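PDB 2VOA: exodeoxyribonuclease III from Archaeoglobus fulgidus, which probably cleaves DNA at abasic sites as a metal-dependent AP endonuclease of the exonuclease III family, and may also act as a 3'-5' exonuclease on double-stranded DNA. Local coordinates for residues A[13-16]-A[17-20]; A[36-40]-A[41-45]. The protein carries 1 engineered substitution. All coordinates share one frame; numbering follows the deposited sequence.

Contact 1 (A[13-16]-A[17-20]); sequences RSRL and HIVI. With nucleotides of chain C.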
loop_
_atom_site.group_PDB
_atom_site.type_symbol
_atom_site.label_atom_id
_atom_site.label_comp_id
_atom_site.label_asym_id
_atom_site.label_seq_id
_atom_site.Cartn_x
_atom_site.Cartn_y
_atom_site.Cartn_z
ATOM N N ARG A 13 11.667 -0.924 2.512
ATOM C CA ARG A 13 10.558 -1.588 3.221
ATOM C C ARG A 13 9.286 -1.670 2.366
ATOM O O ARG A 13 8.428 -2.530 2.589
ATOM C CB ARG A 13 10.281 -0.907 4.559
ATOM C CG ARG A 13 11.301 -1.212 5.650
ATOM C CD ARG A 13 11.033 -0.330 6.873
ATOM N NE ARG A 13 11.121 1.072 6.457
ATOM C CZ ARG A 13 10.896 2.135 7.224
ATOM N NH1 ARG A 13 10.559 2.016 8.520
ATOM N NH2 ARG A 13 11.022 3.331 6.675
ATOM N N SER A 14 9.193 -0.789 1.374
ATOM C CA SER A 14 8.087 -0.799 0.405
ATOM C C SER A 14 8.447 -1.476 -0.930
ATOM O O SER A 14 7.637 -1.455 -1.854
ATOM C CB SER A 14 7.592 0.622 0.143
ATOM O OG SER A 14 6.863 1.098 1.260
ATOM N N ARG A 15 9.629 -2.096 -1.017
ATOM C CA ARG A 15 10.108 -2.684 -2.283
ATOM C C ARG A 15 10.679 -4.106 -2.173
ATOM O O ARG A 15 11.239 -4.633 -3.151
ATOM C CB ARG A 15 11.133 -1.751 -2.960
ATOM C CG ARG A 15 11.038 -1.691 -4.513
ATOM C CD ARG A 15 9.696 -1.082 -4.968
ATOM N NE ARG A 15 9.561 0.288 -4.457
ATOM C CZ ARG A 15 8.432 0.978 -4.396
ATOM N NH1 ARG A 15 7.293 0.450 -4.824
ATOM N NH2 ARG A 15 8.448 2.218 -3.895
ATOM N N LEU A 16 10.538 -4.729 -1.002
ATOM C CA LEU A 16 11.025 -6.109 -0.826
ATOM C C LEU A 16 10.349 -7.081 -1.792
ATOM O O LEU A 16 10.965 -8.063 -2.234
ATOM C CB LEU A 16 10.849 -6.582 0.624
ATOM C CG LEU A 16 11.723 -5.888 1.681
ATOM C CD1 LEU A 16 11.288 -6.297 3.080
ATOM C CD2 LEU A 16 13.229 -6.170 1.472
ATOM N N HIS A 17 9.096 -6.802 -2.137
ATOM C CA HIS A 17 8.361 -7.663 -3.060
ATOM C C HIS A 17 8.981 -7.641 -4.464
ATOM O O HIS A 17 8.660 -8.513 -5.283
ATOM C CB HIS A 17 6.888 -7.253 -3.131
ATOM C CG HIS A 17 6.673 -5.928 -3.793
ATOM N ND1 HIS A 17 6.920 -4.728 -3.158
ATOM C CD2 HIS A 17 6.264 -5.616 -5.045
ATOM C CE1 HIS A 17 6.653 -3.733 -3.988
ATOM N NE2 HIS A 17 6.247 -4.246 -5.138
ATOM N N ILE A 18 9.826 -6.638 -4.734
ATOM C CA ILE A 18 10.584 -6.545 -5.980
ATOM C C ILE A 18 11.998 -7.075 -5.755
ATOM O O ILE A 18 12.453 -7.945 -6.479
ATOM C CB ILE A 18 10.721 -5.062 -6.511
ATOM C CG1 ILE A 18 9.349 -4.441 -6.810
ATOM C CG2 ILE A 18 11.606 -5.015 -7.750
ATOM C CD1 ILE A 18 8.550 -5.173 -7.879
ATOM N N VAL A 19 12.682 -6.530 -4.749
ATOM C CA VAL A 19 14.140 -6.733 -4.603
ATOM C C VAL A 19 14.451 -8.205 -4.319
ATOM O O VAL A 19 15.338 -8.798 -4.933
ATOM C CB VAL A 19 14.714 -5.842 -3.483
ATOM C CG1 VAL A 19 16.177 -6.216 -3.160
ATOM C CG2 VAL A 19 14.585 -4.368 -3.865
ATOM N N ILE A 20 13.719 -8.792 -3.382
ATOM C CA ILE A 20 14.011 -10.172 -2.978
ATOM C C ILE A 20 13.826 -11.179 -4.148
ATOM O O ILE A 20 14.763 -11.919 -4.467
ATOM C CB ILE A 20 13.274 -10.558 -1.660
ATOM C CG1 ILE A 20 13.689 -9.613 -0.507
ATOM C CG2 ILE A 20 13.505 -12.055 -1.283
ATOM C CD1 ILE A 20 15.223 -9.527 -0.247
ATOM P P DG C 3 4.728 3.332 -3.642
ATOM O OP1 DG C 3 5.076 2.422 -4.758
ATOM O OP2 DG C 3 3.469 3.131 -2.861
ATOM O "O5'" DG C 3 5.912 3.367 -2.581
ATOM C "C5'" DG C 3 5.828 4.010 -1.326
ATOM C "C4'" DG C 3 7.089 4.828 -1.170
ATOM O "O4'" DG C 3 7.074 5.942 -2.102
ATOM C "C3'" DG C 3 7.271 5.448 0.201
ATOM O "O3'" DG C 3 7.897 4.530 1.056
ATOM C "C2'" DG C 3 8.189 6.621 -0.140
ATOM C "C1'" DG C 3 7.498 7.106 -1.398
ATOM N N9 DG C 3 6.363 8.027 -1.208
ATOM C C8 DG C 3 5.033 7.777 -1.466
ATOM N N7 DG C 3 4.239 8.780 -1.213
ATOM C C5 DG C 3 5.088 9.778 -0.751
ATOM C C6 DG C 3 4.791 11.105 -0.323
ATOM O O6 DG C 3 3.683 11.660 -0.283
ATOM N N1 DG C 3 5.941 11.794 0.078
ATOM C C2 DG C 3 7.214 11.260 0.048
ATOM N N2 DG C 3 8.205 12.055 0.469
ATOM N N3 DG C 3 7.502 10.009 -0.349
ATOM C C4 DG C 3 6.398 9.330 -0.745
ATOM P P DG C 4 7.282 4.150 2.489
ATOM O OP1 DG C 4 7.948 2.902 2.917
ATOM O OP2 DG C 4 5.797 4.214 2.413
ATOM O "O5'" DG C 4 7.770 5.329 3.447
ATOM C "C5'" DG C 4 9.171 5.613 3.578
ATOM C "C4'" DG C 4 9.407 7.068 3.946
ATOM O "O4'" DG C 4 8.906 7.916 2.898
ATOM C "C3'" DG C 4 8.691 7.557 5.205
ATOM O "O3'" DG C 4 9.461 7.218 6.334
ATOM C "C2'" DG C 4 8.693 9.071 4.959
ATOM C "C1'" DG C 4 8.381 9.115 3.461
ATOM N N9 DG C 4 6.945 9.246 3.158
ATOM C C8 DG C 4 6.092 8.294 2.633
ATOM N N7 DG C 4 4.866 8.721 2.460
ATOM C C5 DG C 4 4.885 10.054 2.913
ATOM C C6 DG C 4 3.858 11.048 2.993
ATOM O O6 DG C 4 2.658 10.947 2.671
ATOM N N1 DG C 4 4.309 12.264 3.526
ATOM C C2 DG C 4 5.619 12.499 3.916
ATOM N N2 DG C 4 5.905 13.724 4.404
ATOM N N3 DG C 4 6.583 11.578 3.846
ATOM C C4 DG C 4 6.161 10.385 3.329
#
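R15 and V19 are joined by the first i to i+4 backbone bond of a helix: V19 N gives its hydrogen to R15 O over 2.9 Å, nearly in line with the carbonyl. I18 N uses the same oxygen at 2.9 Å but comes from above the carbonyl plane, so R15 O, at the N-cap position, is gripped twice. I20 N to L16 O (3.1 Å) is the next i to i+4 bond.

Among the side chains, R15 and I18 run side by side, R15 CD resting 3.8 Å from I18 CG1. I18 CG1 also sits over one face of the H17 imidazole, toward its rim. That ring folds back over the helix start, CG lying between its own N and carbonyl carbon (chi1 69°), and its CE1 edge meets S14 O at 3.3 Å; H17 NE2 bonds to E243 O. L16 and I20 lie alongside each other through CD2 and CG1.

S14 and R15 face DNA chain C. Bent at chi2 and chi3, R15 turns the edge of its guanidinium to the DG3 phosphate: NH1 reaches OP1 at 3.0 Å, fairly straight (165°), and NH2 reaches O5' at 3.1 Å. The other N-H groups go to the carbonyls of V9, N10 and K244, which fix the plane's rotation. S14 OG donates to DG4 OP1 at 2.7 Å, so two successive phosphates are held.

The turn links strand 2-8 to helix 16-26, with I18 and V19 packed on F7 of that strand and L16, V19 and I20 against F48 of helix 45-49.

Contact 2 (A[36-40]-A[41-45]); sequences TKVEN and RKFPE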
loop_
_atom_site.group_PDB
_atom_site.type_symbol
_atom_site.label_atom_id
_atom_site.label_comp_id
_atom_site.label_asym_id
_atom_site.label_seq_id
_atom_site.Cartn_x
_atom_site.Cartn_y
_atom_site.Cartn_z
ATOM N N THR A 36 16.980 3.764 0.288
ATOM C CA THR A 36 16.396 2.754 1.184
ATOM C C THR A 36 15.386 3.363 2.156
ATOM O O THR A 36 14.448 2.671 2.606
ATOM C CB THR A 36 17.483 1.983 1.978
ATOM O OG1 THR A 36 18.258 2.911 2.735
ATOM C CG2 THR A 36 18.425 1.236 1.024
ATOM N N LYS A 37 15.599 4.632 2.506
ATOM C CA LYS A 37 14.654 5.413 3.314
ATOM C C LYS A 37 14.282 4.705 4.625
ATOM O O LYS A 37 13.084 4.526 4.993
ATOM C CB LYS A 37 13.409 5.783 2.498
ATOM C CG LYS A 37 13.691 6.699 1.328
ATOM C CD LYS A 37 12.440 6.951 0.505
ATOM C CE LYS A 37 12.805 7.853 -0.663
ATOM N NZ LYS A 37 11.653 8.135 -1.547
ATOM N N VAL A 38 15.316 4.291 5.354
ATOM C CA VAL A 38 15.076 3.582 6.623
ATOM C C VAL A 38 16.242 3.780 7.586
ATOM O O VAL A 38 17.397 3.825 7.166
ATOM C CB VAL A 38 14.796 2.058 6.360
ATOM C CG1 VAL A 38 16.030 1.347 5.795
ATOM C CG2 VAL A 38 14.255 1.369 7.615
ATOM N N GLU A 39 15.933 3.939 8.875
ATOM C CA GLU A 39 16.993 3.992 9.868
ATOM C C GLU A 39 17.584 2.596 10.015
ATOM O O GLU A 39 16.876 1.589 9.835
ATOM C CB GLU A 39 16.488 4.539 11.210
ATOM C CG GLU A 39 15.308 3.794 11.788
ATOM C CD GLU A 39 13.950 4.333 11.326
ATOM O OE1 GLU A 39 13.636 4.251 10.107
ATOM O OE2 GLU A 39 13.182 4.790 12.215
ATOM N N ASN A 40 18.881 2.539 10.312
ATOM C CA ASN A 40 19.600 1.259 10.458
ATOM C C ASN A 40 18.873 0.214 11.311
ATOM O O ASN A 40 18.754 -0.938 10.900
ATOM C CB ASN A 40 21.026 1.478 10.984
ATOM C CG ASN A 40 21.868 2.320 10.052
ATOM O OD1 ASN A 40 21.541 2.476 8.877
ATOM N ND2 ASN A 40 22.967 2.874 10.575
ATOM N N ARG A 41 18.367 0.613 12.480
ATOM C CA ARG A 41 17.696 -0.334 13.388
ATOM C C ARG A 41 16.387 -0.946 12.841
ATOM O O ARG A 41 15.855 -1.914 13.413
ATOM C CB ARG A 41 17.458 0.325 14.750
ATOM C CG ARG A 41 16.475 1.469 14.726
ATOM C CD ARG A 41 16.208 1.980 16.137
ATOM N NE ARG A 41 15.153 2.989 16.141
ATOM C CZ ARG A 41 13.872 2.740 16.397
ATOM N NH1 ARG A 41 13.465 1.507 16.666
ATOM N NH2 ARG A 41 12.994 3.733 16.372
ATOM N N LYS A 42 15.870 -0.380 11.749
ATOM C CA LYS A 42 14.661 -0.891 11.089
ATOM C C LYS A 42 14.950 -1.449 9.681
ATOM O O LYS A 42 14.031 -1.828 8.938
ATOM C CB LYS A 42 13.585 0.195 11.007
ATOM C CG LYS A 42 13.054 0.677 12.343
ATOM C CD LYS A 42 11.848 1.576 12.160
ATOM C CE LYS A 42 11.299 2.021 13.514
ATOM N NZ LYS A 42 9.988 2.732 13.418
ATOM N N PHE A 43 16.219 -1.516 9.306
ATOM C CA PHE A 43 16.528 -2.082 7.986
ATOM C C PHE A 43 16.114 -3.565 7.986
ATOM O O PHE A 43 16.423 -4.288 8.930
ATOM C CB PHE A 43 17.998 -1.919 7.607
ATOM C CG PHE A 43 18.295 -2.313 6.184
ATOM C CD1 PHE A 43 18.370 -1.338 5.170
ATOM C CD2 PHE A 43 18.461 -3.650 5.845
ATOM C CE1 PHE A 43 18.627 -1.703 3.869
ATOM C CE2 PHE A 43 18.713 -4.022 4.545
ATOM C CZ PHE A 43 18.788 -3.053 3.555
ATOM N N PRO A 44 15.383 -4.007 6.942
ATOM C CA PRO A 44 14.916 -5.410 6.881
ATOM C C PRO A 44 16.031 -6.427 6.483
ATOM O O PRO A 44 15.966 -7.053 5.412
ATOM C CB PRO A 44 13.810 -5.348 5.818
ATOM C CG PRO A 44 14.307 -4.257 4.839
ATOM C CD PRO A 44 14.943 -3.218 5.763
ATOM N N GLU A 45 17.030 -6.616 7.346
ATOM C CA GLU A 45 18.165 -7.470 6.976
ATOM C C GLU A 45 17.841 -8.956 6.861
ATOM O O GLU A 45 18.444 -9.661 6.043
ATOM C CB GLU A 45 19.422 -7.227 7.831
ATOM C CG GLU A 45 19.248 -7.198 9.306
ATOM C CD GLU A 45 20.529 -7.607 10.026
ATOM O OE1 GLU A 45 20.411 -8.251 11.080
ATOM O OE2 GLU A 45 21.646 -7.320 9.522
HETATM O O HOH W 1 18.297 -3.948 11.155
#
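The F43 ring meets T36 at its edge, where T36 CG2 lies near the ring plane, 4.1 Å from CE1. V38 CG1 approaches obliquely, 3.6 Å from F43 CD1, and both side chains cross the phenylalanine at about a right angle. P44 CD covers one face toward the rim, E45 CA lies at the edge in plane, and F57 stacks with the ring. With CG anti to the backbone N (chi1 -172°), F43 is swung toward these apolar partners.

The E39 chain, bent at chi2, lays its carboxylate against the K42 chain, E39 OE2 lying 3.5 Å from K42 CD; the salt bridge from OE2 to K42 NZ is long, 4.0 Å. R41 adds opposite charge nearby, but its guanidinium stands nearly perpendicular to the carboxylate, and no N-H points at OE2.

A short 3-10 turn brings these groups together: K42 N bonds to E39 O (2.9 Å) and F43 N to N40 O (3.0 Å), each donor above the carbonyl plane. P44 then centres an inverse gamma turn closed by E45 N to F43 O. A water donates to both N40 O and F43 O, and N40 OD1 takes the backbone N-H of G59.

The loop runs from strand 30-34 to helix 45-49, F43 reaching V55 of strand 54-60 and A67 of strand 63-70.

Contacts 1 and 2 follow in series along the chain, their centres about 12 Å apart; contact 1 spans the loop after strand 2-8 and the start of helix 16-26, contact 2 the loop after strand 30-34, its parallel neighbour in the sheet. They touch directly: R13 NE packs 3.4 Å from V38 CG2, L16 CD1 lies 3.8 Å from P44 CB, and R13 NH2 makes a weak hydrogen bond to K37 O. Both border the predicted metal site: the side chains of R15 and T36 each lie about 8 Å from that of N8. R13 also packs on a phosphate of the DNA, and K37 on a sugar.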